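Local coordinates for DUF5751 domain-containing protein (Sulfolobus tokodaii, PDB 2RBG), which is of unknown function but folds as a compact alpha/beta protein around a five-stranded parallel sheet and is found with a second copy in the crystal assembly, at residues K4-I10 with K35-F41; F17-F21 with L49-I53; K23-V28 with L90-C94. All coordinates share one frame; numbering follows the deposited sequence.

Contact 1 of 3, residues K4-I10 with K35-F41; sequences KNILTLI and KTTINVF
Strands 6-11 and 35-41, the two strands of a beta-alpha-beta unit whose crossover is helix 17-31, lie side by side and parallel at the middle of the sheet; the axes of 6-10 and 35-41 diverge by 25°. The ladder runs unbroken from Ile6 N, bonded to Lys35 O, to Ile10 O, which receives Phe41 N; between them Thr8 bonds with its N to Thr37 O and with its O to Asn39 N. The last of these is the shortest of the backbone bonds, 2.8 Å from Asn39 N to Thr8 O.

A chain of hydroxyls reinforces the ladder. Thr36 OG1 donates to Ile6 O at 2.8 Å, arriving from above the carbonyl plane, whereas Thr37 N reaches the same oxygen at 2.9 Å, close to the C=O axis. Ile6 O is thus gripped by two donors. Thr8 OG1 in turn donates to Thr36 OG1 at 2.9 Å, which, with the bond to Ile6 O, probably limits rotation of the two threonine side chains; with its OG1 anti to the backbone N (chi1 -178°), Thr36 can take part in both bonds. Further along this face Ile10 CG2 rests 3.7 Å from Val40 CG2, the two side chains pointing the same way.

On the other face Leu7 CD1 comes within 3.3 Å of Asn39 ND2, the side chains crossing at about a right angle, and Leu9 CD2 lies beside Asn39 CB at 3.8 Å. The Asn39 amide finds its polar partner on the next strand, where OD1 bonds Trp70 NE1.

Helix 17-31 packs on the face of Ile6, Thr8, Ile10 and Val40. Within the sheet, strand 89-94 bonds the far edge of strand 6-11, and strand 64-70 flanks strand 35-41.

Contact 2 of 3, residues F17-F21 with L49-I53; sequences FENYF and LVTLI
Phe17 and Phe21, one turn apart on helix 17-31, each offer a ring face to an aliphatic side chain at the end of helix 46-52 or just past it, in an apolar helix-helix contact on one side of the alpha/beta fold. The Leu49 and Phe17 side chains cross at about a right angle, and Leu49 CD1 sits over the ring centre, 3.7 Å from the Phe17 centroid and only 13° off the normal, a CH-pi contact. Leu52 CD1 approaches the same ring obliquely, 4.0 Å from Phe17 CD2.

Ile53, the residue between helices 46-52 and 54-59, serves Phe21 in a second CH-pi contact, but off-centre. Its CD1 lies 23° off the ring normal, displaced toward the rim, and is 3.5 Å from Phe21 CE2. Both branches of the isoleucine take part, because CG1 stands between backbone N and carbonyl carbon (chi1 66°) while CG2 turns beside the N and reaches Phe21 CD1, also at 3.5 Å. Behind the rings lies the sheet, with Val40 touching Phe17, Phe21 and Leu49.

At the exposed border Glu18 crosses Leu52 at about a right angle, with a tight carbon-to-oxygen approach that is not a hydrogen bond, Glu18 CG to Leu52 O at 3.0 Å.

Contact 3 of 3, residues K23-V28 with L90-C94; sequences KIFLDV and LLVYC
Tyr93 reaches from its strand to the helix and ends on Asp27, its OH donating a short 2.6 Å hydrogen bond to Asp27 OD2. The carboxylate oxygen meets the tyrosine near the plane of the ring and accepts through its anti lone pair, the one turned away from the other oxygen. Carboxylate and ring planes are 19° apart, so the two flat groups lie nearly coplanar as the side chains run past each other in opposite directions. Ile24 takes one face of the same ring: its CG1 is 4.0 Å from the ring centroid and 27° off the normal, a CH-pi contact displaced toward the rim, where Tyr93 CE2 is 3.5 Å away. A bond at its end and an aliphatic carbon over a face probably restrain the phenol both in reach and in rotation.

These residues join helix 17-31 to strand 89-94 in an alpha/beta layer packing, the helix lying along one face of the parallel sheet. The axes of segments 23-28 and 90-94 are 9.9 Å apart and run at 161°, nearly antiparallel.

Leu91, two residues before Tyr93 on the same face of the strand, fills the next position along the helix. Both its methyls lie against Asp27 CB, CD2 at 3.7 Å, and Leu91 CD1 also meets Val28 CG2 at 3.6 Å, the side chains crossing at about a right angle. Lys23 passes its CB by the tyrosine ring at 4.1 Å from Tyr93 CE1, while its NZ forms a salt bridge with Asp76 of the second subunit. At the end of the strand, Cys94 SG is joined in a disulfide to Cys122 SG.

How the contacts relate
From the N terminus, strand 6-11 leads into helix 17-31, and contact 1 closes the first loop when the chain returns as strand 35-41. Contact 2 closes the next, bringing the end of helix 46-52 back to the first turns of helix 17-31. Contact 3 spans the longest separation, 62 residues between the nearest ends, from the middle of that helix to strand 89-94. The three loops cross pairwise; none nests within another. Helix 17-31 is shared by contacts 2 and 3, whose centres lie about 13 Å apart, and Tyr20 OH bonds Cys94 O between them. Contact 1 joins contact 2 through Val40 against Phe17, and contact 3 through strand pairing of Leu7 and Leu9 with Leu91 and Tyr93.

Contact 1 of 3, residues K4-I10 with K35-F41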
ATOM      1  N   LYS A   4       2.309   3.490 -21.650  1.00 18.90           N
ATOM      2  CA  LYS A   4       1.513   4.270 -22.594  1.00 18.65           C
ATOM      3  C   LYS A   4       0.010   4.194 -22.339  1.00 15.20           C
ATOM      4  O   LYS A   4      -0.726   5.107 -22.700  1.00 13.13           O
ATOM      5  CB  LYS A   4       1.798   3.797 -24.023  1.00 21.41           C
ATOM      6  CG  LYS A   4       3.265   3.883 -24.430  1.00 32.01           C
ATOM      7  CD  LYS A   4       3.728   5.325 -24.582  1.00 36.58           C
ATOM      8  CE  LYS A   4       3.035   6.008 -25.752  1.00 39.57           C
ATOM      9  NZ  LYS A   4       3.492   7.414 -25.929  1.00 43.99           N
ATOM     10  N   ASN A   5      -0.450   3.098 -21.742  1.00 13.77           N
ATOM     11  CA  ASN A   5      -1.875   2.939 -21.460  1.00 13.94           C
ATOM     12  C   ASN A   5      -2.057   2.023 -20.260  1.00 14.07           C
ATOM     13  O   ASN A   5      -1.934   0.804 -20.362  1.00 13.93           O
ATOM     14  CB  ASN A   5      -2.605   2.376 -22.687  1.00 15.07           C
ATOM     15  CG  ASN A   5      -4.114   2.343 -22.507  1.00 19.05           C
ATOM     16  OD1 ASN A   5      -4.691   3.207 -21.846  1.00 18.93           O
ATOM     17  ND2 ASN A   5      -4.764   1.355 -23.112  1.00 23.13           N
ATOM     18  N   ILE A   6      -2.356   2.636 -19.123  1.00 12.56           N
ATOM     19  CA  ILE A   6      -2.536   1.926 -17.866  1.00 10.81           C
ATOM     20  C   ILE A   6      -3.908   1.276 -17.717  1.00  9.05           C
ATOM     21  O   ILE A   6      -4.936   1.923 -17.928  1.00 10.03           O
ATOM     22  CB  ILE A   6      -2.338   2.893 -16.674  1.00 10.42           C
ATOM     23  CG1 ILE A   6      -0.980   3.594 -16.787  1.00 14.05           C
ATOM     24  CG2 ILE A   6      -2.453   2.135 -15.359  1.00 10.54           C
ATOM     25  CD1 ILE A   6       0.210   2.655 -16.737  1.00 13.83           C
ATOM     26  N   LEU A   7      -3.921  -0.009 -17.367  1.00  7.97           N
ATOM     27  CA  LEU A   7      -5.179  -0.707 -17.132  1.00  7.84           C
ATOM     28  C   LEU A   7      -5.508  -0.440 -15.668  1.00  6.49           C
ATOM     29  O   LEU A   7      -4.757  -0.842 -14.779  1.00  7.93           O
ATOM     30  CB  LEU A   7      -5.032  -2.217 -17.334  1.00  7.80           C
ATOM     31  CG  LEU A   7      -6.270  -3.030 -16.930  1.00  8.47           C
ATOM     32  CD1 LEU A   7      -7.448  -2.664 -17.827  1.00  8.00           C
ATOM     33  CD2 LEU A   7      -5.966  -4.519 -17.031  1.00 10.59           C
ATOM     34  N   THR A   8      -6.614   0.253 -15.420  1.00  5.70           N
ATOM     35  CA  THR A   8      -7.027   0.562 -14.056  1.00  6.42           C
ATOM     36  C   THR A   8      -8.281  -0.223 -13.707  1.00  6.87           C
ATOM     37  O   THR A   8      -9.287  -0.151 -14.414  1.00  7.76           O
ATOM     38  CB  THR A   8      -7.305   2.073 -13.883  1.00  6.58           C
ATOM     39  OG1 THR A   8      -6.075   2.802 -14.014  1.00  7.53           O
ATOM     40  CG2 THR A   8      -7.900   2.358 -12.508  1.00  7.99           C
ATOM     41  N   LEU A   9      -8.203  -0.991 -12.624  1.00  7.67           N
ATOM     42  CA  LEU A   9      -9.327  -1.790 -12.167  1.00  8.24           C
ATOM     43  C   LEU A   9      -9.735  -1.296 -10.788  1.00  8.48           C
ATOM     44  O   LEU A   9      -8.886  -1.108  -9.915  1.00  7.88           O
ATOM     45  CB  LEU A   9      -8.932  -3.267 -12.076  1.00  9.90           C
ATOM     46  CG  LEU A   9      -8.264  -3.877 -13.309  1.00 11.56           C
ATOM     47  CD1 LEU A   9      -7.968  -5.349 -13.046  1.00 10.95           C
ATOM     48  CD2 LEU A   9      -9.169  -3.719 -14.520  1.00 10.46           C
ATOM     49  N   ILE A  10     -11.031  -1.085 -10.593  1.00  7.53           N
ATOM     50  CA  ILE A  10     -11.519  -0.626  -9.302  1.00  7.34           C
ATOM     51  C   ILE A  10     -12.878  -1.196  -8.946  1.00  8.82           C
ATOM     52  O   ILE A  10     -13.775  -1.287  -9.782  1.00 10.17           O
ATOM     53  CB  ILE A  10     -11.603   0.923  -9.239  1.00  8.96           C
ATOM     54  CG1 ILE A  10     -12.212   1.358  -7.900  1.00  7.62           C
ATOM     55  CG2 ILE A  10     -12.440   1.453 -10.407  1.00  9.63           C
ATOM     56  CD1 ILE A  10     -12.095   2.861  -7.619  1.00 11.33           C
ATOM     57  N   LYS A  35      -2.473   8.152 -20.598  1.00 16.37           N
ATOM     58  CA  LYS A  35      -3.716   7.451 -20.904  1.00 13.55           C
ATOM     59  C   LYS A  35      -3.976   6.289 -19.949  1.00 10.82           C
ATOM     60  O   LYS A  35      -3.049   5.658 -19.447  1.00 12.00           O
ATOM     61  CB  LYS A  35      -3.670   6.876 -22.319  1.00 14.65           C
ATOM     62  CG  LYS A  35      -3.499   7.882 -23.438  1.00 23.77           C
ATOM     63  CD  LYS A  35      -3.307   7.153 -24.766  1.00 29.96           C
ATOM     64  CE  LYS A  35      -3.270   8.119 -25.943  1.00 34.03           C
ATOM     65  NZ  LYS A  35      -4.575   8.813 -26.135  1.00 39.83           N
ATOM     66  N   THR A  36      -5.249   6.006 -19.716  1.00 11.15           N
ATOM     67  CA  THR A  36      -5.626   4.890 -18.865  1.00  9.64           C
ATOM     68  C   THR A  36      -7.023   4.437 -19.251  1.00  8.90           C
ATOM     69  O   THR A  36      -7.869   5.250 -19.629  1.00 11.37           O
ATOM     70  CB  THR A  36      -5.617   5.262 -17.356  1.00  9.30           C
ATOM     71  OG1 THR A  36      -5.949   4.103 -16.578  1.00 11.46           O
ATOM     72  CG2 THR A  36      -6.629   6.365 -17.059  1.00 10.57           C
ATOM     73  N   THR A  37      -7.244   3.131 -19.202  1.00  8.09           N
ATOM     74  CA  THR A  37      -8.558   2.584 -19.505  1.00  8.90           C
ATOM     75  C   THR A  37      -9.043   2.080 -18.152  1.00  9.34           C
ATOM     76  O   THR A  37      -8.500   1.124 -17.591  1.00 10.35           O
ATOM     77  CB  THR A  37      -8.476   1.449 -20.560  1.00 16.76           C
ATOM     78  OG1 THR A  37      -9.780   0.891 -20.757  1.00 18.76           O
ATOM     79  CG2 THR A  37      -7.505   0.364 -20.131  1.00 17.18           C
ATOM     80  N   ILE A  38     -10.044   2.772 -17.620  1.00  8.42           N
ATOM     81  CA  ILE A  38     -10.600   2.481 -16.305  1.00  9.46           C
ATOM     82  C   ILE A  38     -11.801   1.547 -16.344  1.00 10.38           C
ATOM     83  O   ILE A  38     -12.782   1.806 -17.044  1.00 11.66           O
ATOM     84  CB  ILE A  38     -11.007   3.792 -15.611  1.00  9.91           C
ATOM     85  CG1 ILE A  38      -9.823   4.761 -15.626  1.00 12.94           C
ATOM     86  CG2 ILE A  38     -11.461   3.520 -14.184  1.00  9.08           C
ATOM     87  CD1 ILE A  38     -10.160   6.152 -15.135  1.00 11.43           C
ATOM     88  N   ASN A  39     -11.717   0.471 -15.571  1.00  6.80           N
ATOM     89  CA  ASN A  39     -12.783  -0.522 -15.502  1.00  8.56           C
ATOM     90  C   ASN A  39     -13.325  -0.575 -14.087  1.00  8.17           C
ATOM     91  O   ASN A  39     -12.621  -0.957 -13.152  1.00 12.28           O
ATOM     92  CB  ASN A  39     -12.239  -1.882 -15.927  1.00  6.67           C
ATOM     93  CG  ASN A  39     -11.874  -1.913 -17.393  1.00 11.85           C
ATOM     94  OD1 ASN A  39     -12.717  -2.183 -18.250  1.00 10.25           O
ATOM     95  ND2 ASN A  39     -10.621  -1.608 -17.695  1.00 11.82           N
ATOM     96  N   VAL A  40     -14.588  -0.193 -13.947  1.00  9.81           N
ATOM     97  CA  VAL A  40     -15.248  -0.139 -12.656  1.00 10.60           C
ATOM     98  C   VAL A  40     -16.281  -1.245 -12.509  1.00 11.33           C
ATOM     99  O   VAL A  40     -17.197  -1.361 -13.321  1.00 13.32           O
ATOM    100  CB  VAL A  40     -15.953   1.218 -12.475  1.00 10.53           C
ATOM    101  CG1 VAL A  40     -16.446   1.367 -11.044  1.00  9.46           C
ATOM    102  CG2 VAL A  40     -15.007   2.347 -12.855  1.00 10.11           C
ATOM    103  N   PHE A  41     -16.126  -2.053 -11.468  1.00 10.47           N
ATOM    104  CA  PHE A  41     -17.050  -3.146 -11.204  1.00 10.56           C
ATOM    105  C   PHE A  41     -18.010  -2.633 -10.143  1.00 14.51           C
ATOM    106  O   PHE A  41     -17.689  -2.586  -8.956  1.00 12.82           O
ATOM    107  CB  PHE A  41     -16.244  -4.359 -10.749  1.00 11.18           C
ATOM    108  CG  PHE A  41     -15.244  -4.807 -11.776  1.00 13.39           C
ATOM    109  CD1 PHE A  41     -15.639  -5.600 -12.851  1.00 11.41           C
ATOM    110  CD2 PHE A  41     -13.927  -4.354 -11.725  1.00 13.82           C
ATOM    111  CE1 PHE A  41     -14.741  -5.931 -13.864  1.00 12.58           C
ATOM    112  CE2 PHE A  41     -13.020  -4.679 -12.734  1.00 16.09           C
ATOM    113  CZ  PHE A  41     -13.430  -5.469 -13.807  1.00 13.07           C
TER

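Contact 2 of 3, residues F17-F21 with L49-I53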
ATOM      1  N   PHE A  17     -16.033   6.215  -4.243  1.00 14.63           N
ATOM      2  CA  PHE A  17     -15.594   6.650  -5.569  1.00 14.77           C
ATOM      3  C   PHE A  17     -14.807   7.955  -5.607  1.00 14.87           C
ATOM      4  O   PHE A  17     -13.740   8.020  -6.212  1.00  9.25           O
ATOM      5  CB  PHE A  17     -16.784   6.750  -6.531  1.00 12.16           C
ATOM      6  CG  PHE A  17     -17.264   5.422  -7.038  1.00 11.38           C
ATOM      7  CD1 PHE A  17     -16.373   4.522  -7.617  1.00 13.83           C
ATOM      8  CD2 PHE A  17     -18.606   5.067  -6.938  1.00 14.52           C
ATOM      9  CE1 PHE A  17     -16.811   3.284  -8.088  1.00 14.54           C
ATOM     10  CE2 PHE A  17     -19.053   3.834  -7.404  1.00 14.67           C
ATOM     11  CZ  PHE A  17     -18.156   2.941  -7.981  1.00 14.46           C
ATOM     12  N   GLU A  18     -15.325   8.997  -4.966  1.00 16.23           N
ATOM     13  CA  GLU A  18     -14.631  10.276  -4.976  1.00 16.73           C
ATOM     14  C   GLU A  18     -13.201  10.172  -4.458  1.00 16.00           C
ATOM     15  O   GLU A  18     -12.268  10.634  -5.113  1.00 16.65           O
ATOM     16  CB  GLU A  18     -15.417  11.312  -4.164  1.00 23.36           C
ATOM     17  CG  GLU A  18     -16.739  11.698  -4.812  1.00 30.35           C
ATOM     18  CD  GLU A  18     -17.491  12.764  -4.040  1.00 37.35           C
ATOM     19  OE1 GLU A  18     -16.944  13.873  -3.856  1.00 37.02           O
ATOM     20  OE2 GLU A  18     -18.635  12.493  -3.620  1.00 40.39           O
ATOM     21  N   ASN A  19     -13.028   9.553  -3.295  1.00 16.87           N
ATOM     22  CA  ASN A  19     -11.697   9.410  -2.709  1.00 15.97           C
ATOM     23  C   ASN A  19     -10.773   8.525  -3.538  1.00 15.31           C
ATOM     24  O   ASN A  19      -9.602   8.856  -3.738  1.00 13.61           O
ATOM     25  CB  ASN A  19     -11.787   8.849  -1.286  1.00 19.94           C
ATOM     26  CG  ASN A  19     -12.484   9.794  -0.327  1.00 26.59           C
ATOM     27  OD1 ASN A  19     -12.247  11.001  -0.343  1.00 28.74           O
ATOM     28  ND2 ASN A  19     -13.339   9.243   0.529  1.00 31.96           N
ATOM     29  N   TYR A  20     -11.289   7.399  -4.021  1.00  9.62           N
ATOM     30  CA  TYR A  20     -10.461   6.500  -4.814  1.00  8.42           C
ATOM     31  C   TYR A  20     -10.067   7.043  -6.181  1.00 10.15           C
ATOM     32  O   TYR A  20      -8.965   6.777  -6.647  1.00  8.97           O
ATOM     33  CB  TYR A  20     -11.134   5.136  -4.988  1.00  8.90           C
ATOM     34  CG  TYR A  20     -10.866   4.173  -3.848  1.00 11.47           C
ATOM     35  CD1 TYR A  20     -11.408   4.391  -2.582  1.00 11.36           C
ATOM     36  CD2 TYR A  20     -10.083   3.035  -4.041  1.00  9.86           C
ATOM     37  CE1 TYR A  20     -11.181   3.495  -1.538  1.00 10.09           C
ATOM     38  CE2 TYR A  20      -9.849   2.131  -3.007  1.00 11.95           C
ATOM     39  CZ  TYR A  20     -10.407   2.369  -1.755  1.00 10.22           C
ATOM     40  OH  TYR A  20     -10.211   1.466  -0.733  1.00 12.19           O
ATOM     41  N   PHE A  21     -10.949   7.792  -6.838  1.00 10.83           N
ATOM     42  CA  PHE A  21     -10.573   8.321  -8.141  1.00 10.37           C
ATOM     43  C   PHE A  21      -9.476   9.365  -8.012  1.00  9.86           C
ATOM     44  O   PHE A  21      -8.724   9.613  -8.957  1.00 10.68           O
ATOM     45  CB  PHE A  21     -11.785   8.879  -8.889  1.00 10.02           C
ATOM     46  CG  PHE A  21     -12.420   7.873  -9.807  1.00  9.94           C
ATOM     47  CD1 PHE A  21     -13.211   6.849  -9.295  1.00 10.87           C
ATOM     48  CD2 PHE A  21     -12.151   7.894 -11.172  1.00 11.58           C
ATOM     49  CE1 PHE A  21     -13.719   5.853 -10.129  1.00 10.52           C
ATOM     50  CE2 PHE A  21     -12.656   6.900 -12.020  1.00 12.43           C
ATOM     51  CZ  PHE A  21     -13.439   5.878 -11.496  1.00 11.64           C
ATOM     52  N   LEU A  49     -22.026   7.843 -11.741  1.00 18.62           N
ATOM     53  CA  LEU A  49     -20.610   7.760 -11.407  1.00 18.78           C
ATOM     54  C   LEU A  49     -19.893   9.031 -11.841  1.00 17.00           C
ATOM     55  O   LEU A  49     -19.183   9.654 -11.053  1.00 16.05           O
ATOM     56  CB  LEU A  49     -19.958   6.557 -12.095  1.00 16.29           C
ATOM     57  CG  LEU A  49     -18.434   6.491 -11.939  1.00 16.44           C
ATOM     58  CD1 LEU A  49     -18.073   6.346 -10.465  1.00 17.18           C
ATOM     59  CD2 LEU A  49     -17.882   5.326 -12.744  1.00 19.52           C
ATOM     60  N   VAL A  50     -20.078   9.404 -13.103  1.00 16.87           N
ATOM     61  CA  VAL A  50     -19.446  10.597 -13.653  1.00 15.59           C
ATOM     62  C   VAL A  50     -19.776  11.825 -12.815  1.00 17.36           C
ATOM     63  O   VAL A  50     -18.970  12.745 -12.700  1.00 15.94           O
ATOM     64  CB  VAL A  50     -19.897  10.840 -15.109  1.00 20.49           C
ATOM     65  CG1 VAL A  50     -19.220  12.080 -15.664  1.00 22.89           C
ATOM     66  CG2 VAL A  50     -19.560   9.624 -15.964  1.00 20.90           C
ATOM     67  N   THR A  51     -20.973  11.840 -12.238  1.00 16.58           N
ATOM     68  CA  THR A  51     -21.388  12.955 -11.399  1.00 13.61           C
ATOM     69  C   THR A  51     -20.562  12.943 -10.112  1.00 13.20           C
ATOM     70  O   THR A  51     -20.066  13.981  -9.674  1.00 14.98           O
ATOM     71  CB  THR A  51     -22.885  12.856 -11.055  1.00 16.56           C
ATOM     72  OG1 THR A  51     -23.652  13.039 -12.252  1.00 19.12           O
ATOM     73  CG2 THR A  51     -23.278  13.913 -10.031  1.00 17.52           C
ATOM     74  N   LEU A  52     -20.401  11.764  -9.521  1.00 13.91           N
ATOM     75  CA  LEU A  52     -19.627  11.632  -8.290  1.00 13.78           C
ATOM     76  C   LEU A  52     -18.149  11.980  -8.458  1.00 16.52           C
ATOM     77  O   LEU A  52     -17.550  12.603  -7.580  1.00 20.03           O
ATOM     78  CB  LEU A  52     -19.736  10.205  -7.739  1.00 15.00           C
ATOM     79  CG  LEU A  52     -21.077   9.766  -7.149  1.00 18.12           C
ATOM     80  CD1 LEU A  52     -20.999   8.302  -6.737  1.00 19.35           C
ATOM     81  CD2 LEU A  52     -21.419  10.640  -5.952  1.00 20.14           C
ATOM     82  N   ILE A  53     -17.557  11.583  -9.577  1.00 13.70           N
ATOM     83  CA  ILE A  53     -16.138  11.846  -9.799  1.00 15.34           C
ATOM     84  C   ILE A  53     -15.852  13.044 -10.696  1.00 16.08           C
ATOM     85  O   ILE A  53     -14.731  13.210 -11.177  1.00 12.68           O
ATOM     86  CB  ILE A  53     -15.434  10.611 -10.401  1.00 13.70           C
ATOM     87  CG1 ILE A  53     -15.961  10.338 -11.810  1.00 12.89           C
ATOM     88  CG2 ILE A  53     -15.661   9.400  -9.508  1.00 15.48           C
ATOM     89  CD1 ILE A  53     -15.235   9.221 -12.528  1.00 17.37           C
TER

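Contact 3 of 3, residues K23-V28 with L90-C94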
ATOM      1  N   LYS A  23      -7.036   8.954  -6.047  1.00  9.11           N
ATOM      2  CA  LYS A  23      -5.848   8.104  -6.012  1.00  8.13           C
ATOM      3  C   LYS A  23      -5.484   7.633  -7.417  1.00  8.65           C
ATOM      4  O   LYS A  23      -4.318   7.634  -7.804  1.00 11.79           O
ATOM      5  CB  LYS A  23      -6.085   6.870  -5.133  1.00 10.36           C
ATOM      6  CG  LYS A  23      -6.251   7.146  -3.647  1.00 10.87           C
ATOM      7  CD  LYS A  23      -6.359   5.830  -2.874  1.00 14.62           C
ATOM      8  CE  LYS A  23      -6.314   6.058  -1.375  1.00 23.04           C
ATOM      9  NZ  LYS A  23      -5.016   6.661  -0.955  1.00 16.09           N
ATOM     10  N   ILE A  24      -6.494   7.219  -8.176  1.00  7.43           N
ATOM     11  CA  ILE A  24      -6.265   6.736  -9.529  1.00  6.12           C
ATOM     12  C   ILE A  24      -5.434   7.704 -10.362  1.00  8.47           C
ATOM     13  O   ILE A  24      -4.445   7.312 -10.973  1.00  9.39           O
ATOM     14  CB  ILE A  24      -7.604   6.470 -10.253  1.00  6.49           C
ATOM     15  CG1 ILE A  24      -8.286   5.252  -9.621  1.00  5.04           C
ATOM     16  CG2 ILE A  24      -7.363   6.247 -11.751  1.00  7.14           C
ATOM     17  CD1 ILE A  24      -9.692   4.996 -10.123  1.00  5.89           C
ATOM     18  N   PHE A  25      -5.825   8.972 -10.385  1.00  8.27           N
ATOM     19  CA  PHE A  25      -5.084   9.933 -11.189  1.00 10.11           C
ATOM     20  C   PHE A  25      -3.701  10.268 -10.639  1.00  8.55           C
ATOM     21  O   PHE A  25      -2.791  10.583 -11.404  1.00  9.67           O
ATOM     22  CB  PHE A  25      -5.940  11.181 -11.419  1.00  9.31           C
ATOM     23  CG  PHE A  25      -7.079  10.943 -12.379  1.00 11.97           C
ATOM     24  CD1 PHE A  25      -6.822  10.679 -13.726  1.00 13.37           C
ATOM     25  CD2 PHE A  25      -8.394  10.908 -11.931  1.00 12.47           C
ATOM     26  CE1 PHE A  25      -7.861  10.381 -14.609  1.00 12.22           C
ATOM     27  CE2 PHE A  25      -9.442  10.610 -12.805  1.00 15.03           C
ATOM     28  CZ  PHE A  25      -9.171  10.345 -14.147  1.00 13.24           C
ATOM     29  N   LEU A  26      -3.531  10.189  -9.323  1.00  8.53           N
ATOM     30  CA  LEU A  26      -2.221  10.437  -8.730  1.00 10.27           C
ATOM     31  C   LEU A  26      -1.280   9.354  -9.262  1.00  7.43           C
ATOM     32  O   LEU A  26      -0.156   9.630  -9.679  1.00  8.43           O
ATOM     33  CB  LEU A  26      -2.281  10.333  -7.202  1.00 12.37           C
ATOM     34  CG  LEU A  26      -2.275  11.610  -6.360  1.00 23.05           C
ATOM     35  CD1 LEU A  26      -3.525  12.394  -6.624  1.00 28.50           C
ATOM     36  CD2 LEU A  26      -2.190  11.256  -4.885  1.00 23.45           C
ATOM     37  N   ASP A  27      -1.757   8.114  -9.254  1.00  8.78           N
ATOM     38  CA  ASP A  27      -0.952   6.994  -9.716  1.00  6.87           C
ATOM     39  C   ASP A  27      -0.724   7.004 -11.223  1.00  7.47           C
ATOM     40  O   ASP A  27       0.381   6.720 -11.687  1.00  8.28           O
ATOM     41  CB  ASP A  27      -1.582   5.668  -9.280  1.00 10.81           C
ATOM     42  CG  ASP A  27      -1.509   5.459  -7.779  1.00 11.54           C
ATOM     43  OD1 ASP A  27      -0.462   5.802  -7.186  1.00  9.76           O
ATOM     44  OD2 ASP A  27      -2.483   4.946  -7.192  1.00 10.25           O
ATOM     45  N   VAL A  28      -1.759   7.337 -11.990  1.00  6.57           N
ATOM     46  CA  VAL A  28      -1.598   7.378 -13.440  1.00  8.12           C
ATOM     47  C   VAL A  28      -0.567   8.442 -13.817  1.00 10.25           C
ATOM     48  O   VAL A  28       0.323   8.199 -14.634  1.00  9.64           O
ATOM     49  CB  VAL A  28      -2.932   7.684 -14.154  1.00  8.01           C
ATOM     50  CG1 VAL A  28      -2.677   7.973 -15.632  1.00  9.50           C
ATOM     51  CG2 VAL A  28      -3.879   6.486 -14.017  1.00  8.04           C
ATOM     52  N   LEU A  90      -0.494  -1.691 -14.778  1.00  7.86           N
ATOM     53  CA  LEU A  90      -1.686  -2.087 -14.036  1.00  8.27           C
ATOM     54  C   LEU A  90      -1.854  -1.378 -12.696  1.00  6.84           C
ATOM     55  O   LEU A  90      -0.903  -1.265 -11.925  1.00  8.06           O
ATOM     56  CB  LEU A  90      -1.657  -3.596 -13.790  1.00  9.22           C
ATOM     57  CG  LEU A  90      -2.777  -4.191 -12.934  1.00  7.17           C
ATOM     58  CD1 LEU A  90      -4.107  -4.066 -13.665  1.00  7.45           C
ATOM     59  CD2 LEU A  90      -2.474  -5.652 -12.637  1.00 10.76           C
ATOM     60  N   LEU A  91      -3.072  -0.913 -12.435  1.00  6.67           N
ATOM     61  CA  LEU A  91      -3.422  -0.259 -11.173  1.00  5.88           C
ATOM     62  C   LEU A  91      -4.647  -0.990 -10.638  1.00  7.65           C
ATOM     63  O   LEU A  91      -5.605  -1.229 -11.379  1.00  7.92           O
ATOM     64  CB  LEU A  91      -3.746   1.221 -11.390  1.00  6.06           C
ATOM     65  CG  LEU A  91      -2.551   2.123 -11.717  1.00  7.72           C
ATOM     66  CD1 LEU A  91      -3.041   3.529 -12.049  1.00  9.04           C
ATOM     67  CD2 LEU A  91      -1.597   2.159 -10.522  1.00 11.40           C
ATOM     68  N   VAL A  92      -4.616  -1.349  -9.358  1.00  7.74           N
ATOM     69  CA  VAL A  92      -5.722  -2.079  -8.743  1.00  9.41           C
ATOM     70  C   VAL A  92      -6.228  -1.401  -7.472  1.00  8.85           C
ATOM     71  O   VAL A  92      -5.439  -1.062  -6.591  1.00  9.80           O
ATOM     72  CB  VAL A  92      -5.289  -3.525  -8.392  1.00  9.33           C
ATOM     73  CG1 VAL A  92      -6.402  -4.241  -7.647  1.00 11.21           C
ATOM     74  CG2 VAL A  92      -4.923  -4.280  -9.665  1.00  9.68           C
ATOM     75  N   TYR A  93      -7.544  -1.225  -7.380  1.00  8.30           N
ATOM     76  CA  TYR A  93      -8.157  -0.591  -6.211  1.00  7.46           C
ATOM     77  C   TYR A  93      -9.423  -1.295  -5.744  1.00  9.64           C
ATOM     78  O   TYR A  93     -10.252  -1.710  -6.554  1.00  9.58           O
ATOM     79  CB  TYR A  93      -8.534   0.857  -6.521  1.00  7.49           C
ATOM     80  CG  TYR A  93      -7.414   1.685  -7.085  1.00  7.32           C
ATOM     81  CD1 TYR A  93      -6.562   2.407  -6.249  1.00 10.22           C
ATOM     82  CD2 TYR A  93      -7.195   1.737  -8.460  1.00  8.50           C
ATOM     83  CE1 TYR A  93      -5.517   3.162  -6.774  1.00  7.50           C
ATOM     84  CE2 TYR A  93      -6.161   2.480  -8.990  1.00 10.65           C
ATOM     85  CZ  TYR A  93      -5.324   3.192  -8.146  1.00  9.17           C
ATOM     86  OH  TYR A  93      -4.302   3.936  -8.686  1.00  9.81           O
ATOM     87  N   CYS A  94      -9.578  -1.402  -4.429  1.00  9.58           N
ATOM     88  CA  CYS A  94     -10.769  -2.012  -3.850  1.00 11.58           C
ATOM     89  C   CYS A  94     -10.858  -1.641  -2.378  1.00 11.27           C
ATOM     90  O   CYS A  94      -9.907  -1.098  -1.807  1.00 12.83           O
ATOM     91  CB  CYS A  94     -10.718  -3.543  -3.968  1.00 11.71           C
ATOM     92  SG  CYS A  94      -9.721  -4.394  -2.693  1.00 12.06           S
TER